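Local coordinates for protein CalsepRRP (Calystegia sepium, PDB 1JY5) that is an RNase-related member of the RNase T2 family, whose enzymes cleave RNA, although its own activity is uncertain, at residues L10-S15 and F40-L45. Residues are numbered along the deposited sequence; the frame is centred on the assembly and turned at random.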
# COMPACT_ATOMS: atom_id res chain seq x y z
N LEU A 10 -3.22 -4.88 2.96
CA LEU A 10 -3.23 -3.48 2.52
C LEU A 10 -1.77 -3.07 2.61
O LEU A 10 -1.21 -2.99 3.70
CB LEU A 10 -4.08 -2.59 3.45
CG LEU A 10 -4.01 -1.07 3.19
CD1 LEU A 10 -4.53 -0.76 1.80
CD2 LEU A 10 -4.83 -0.28 4.23
N ALA A 11 -1.14 -2.85 1.46
CA ALA A 11 0.26 -2.44 1.45
C ALA A 11 0.32 -0.93 1.26
O ALA A 11 -0.38 -0.37 0.42
CB ALA A 11 1.01 -3.15 0.32
N LEU A 12 1.16 -0.29 2.06
CA LEU A 12 1.32 1.16 2.02
C LEU A 12 2.77 1.52 1.72
O LEU A 12 3.69 0.86 2.21
CB LEU A 12 0.89 1.77 3.36
CG LEU A 12 -0.52 1.40 3.83
CD1 LEU A 12 -0.77 1.95 5.22
CD2 LEU A 12 -1.55 1.94 2.84
N THR A 13 2.98 2.56 0.93
CA THR A 13 4.32 2.98 0.56
C THR A 13 4.71 4.28 1.26
O THR A 13 3.92 5.22 1.31
CB THR A 13 4.41 3.22 -0.96
OG1 THR A 13 4.00 2.04 -1.65
CG2 THR A 13 5.82 3.59 -1.36
N TRP A 14 5.92 4.32 1.80
CA TRP A 14 6.39 5.54 2.45
C TRP A 14 6.93 6.41 1.31
O TRP A 14 7.97 6.11 0.72
CB TRP A 14 7.49 5.23 3.47
CG TRP A 14 7.98 6.46 4.19
CD1 TRP A 14 9.14 7.15 3.95
CD2 TRP A 14 7.30 7.17 5.23
NE1 TRP A 14 9.22 8.24 4.78
CE2 TRP A 14 8.10 8.28 5.57
CE3 TRP A 14 6.08 6.98 5.91
CZ2 TRP A 14 7.73 9.20 6.56
CZ3 TRP A 14 5.71 7.89 6.89
CH2 TRP A 14 6.54 8.99 7.21
N SER A 15 6.21 7.48 1.00
CA SER A 15 6.58 8.37 -0.11
C SER A 15 8.01 8.88 -0.07
O SER A 15 8.66 9.02 -1.11
CB SER A 15 5.61 9.56 -0.17
OG SER A 15 5.82 10.46 0.90
N PHE A 40 2.56 7.87 4.24
CA PHE A 40 2.17 6.65 3.55
C PHE A 40 1.08 6.86 2.52
O PHE A 40 0.11 7.58 2.77
CB PHE A 40 1.66 5.59 4.55
CG PHE A 40 2.75 4.92 5.34
CD1 PHE A 40 2.95 5.25 6.68
CD2 PHE A 40 3.57 3.97 4.75
CE1 PHE A 40 3.95 4.63 7.42
CE2 PHE A 40 4.58 3.35 5.48
CZ PHE A 40 4.77 3.68 6.82
N THR A 41 1.24 6.24 1.36
CA THR A 41 0.22 6.29 0.31
C THR A 41 -0.04 4.83 -0.05
O THR A 41 0.72 3.94 0.33
CB THR A 41 0.67 7.06 -0.97
OG1 THR A 41 1.87 6.48 -1.50
CG2 THR A 41 0.88 8.54 -0.67
N ILE A 42 -1.12 4.59 -0.78
CA ILE A 42 -1.47 3.23 -1.14
C ILE A 42 -0.60 2.59 -2.21
O ILE A 42 -0.39 3.15 -3.29
CB ILE A 42 -2.95 3.14 -1.63
CG1 ILE A 42 -3.88 3.68 -0.53
CG2 ILE A 42 -3.30 1.69 -1.93
CD1 ILE A 42 -5.32 3.88 -0.99
N LYS A 43 -0.08 1.41 -1.90
CA LYS A 43 0.69 0.65 -2.86
C LYS A 43 -0.38 -0.24 -3.51
O LYS A 43 -0.52 -0.28 -4.74
CB LYS A 43 1.74 -0.22 -2.15
CG LYS A 43 2.43 -1.21 -3.06
CD LYS A 43 3.14 -0.53 -4.20
CE LYS A 43 3.77 -1.57 -5.10
NZ LYS A 43 4.45 -0.96 -6.27
N GLY A 44 -1.15 -0.93 -2.67
CA GLY A 44 -2.22 -1.77 -3.18
C GLY A 44 -3.03 -2.51 -2.13
O GLY A 44 -2.72 -2.45 -0.94
N LEU A 45 -4.10 -3.19 -2.56
CA LEU A 45 -4.93 -4.00 -1.68
C LEU A 45 -4.80 -5.35 -2.35
O LEU A 45 -5.30 -5.55 -3.46
CB LEU A 45 -6.40 -3.55 -1.68
CG LEU A 45 -7.34 -4.42 -0.83
CD1 LEU A 45 -6.92 -4.41 0.64
CD2 LEU A 45 -8.77 -3.91 -0.96
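Trp14 turns the edge of its six-membered ring onto one face of the Phe40 ring, CE3 of Trp14 standing 3.5 Å from CE1 of Phe40 and over that ring's middle. The planes meet at 74°, a T-shaped pair in which the C-H on CE3 points into the phenyl pi cloud. Phe40 also lies obliquely against Leu12, its CD2 3.7 Å from CB of Leu12, and Ile132 and Leu136 of helix 132-137 add to its apolar surroundings. CG of Trp14 is anti to the backbone N (chi1 -179°), which lays the indole beside Phe40, and NE1 donates a hydrogen bond to Pro205 O. An alanine in place of Phe40 would probably leave the Trp14 edge without its aromatic face and open a gap beside Leu12. The two strands are antiparallel neighbours in the central sheet of the RNase T2 fold, and strand 174-182 pairs with the other edge of strand 7-14. Thr13 and Thr41 form a hydrogen-bonded pair, Thr13 N to Thr41 O at 2.7 Å; their beta-branched side chains suit extended backbone, and Thr41 OG1 is hydrogen-bonded to Tyr82 OH. Next comes a classic beta bulge: Lys43 and Gly44 both oppose Ala11, whose O accepts Lys43 N at 2.9 Å and Gly44 N at 3.2 Å, both from the same face of the carbonyl plane. Gly44 takes a fully extended backbone, easily reached without a side chain. The small Ala11 methyl sits 3.9 Å from Lys43 CB, and the aliphatic part of Lys43 passes Thr13 OG1 before its flexible chain carries the ammonium group toward solvent, as suits lysine.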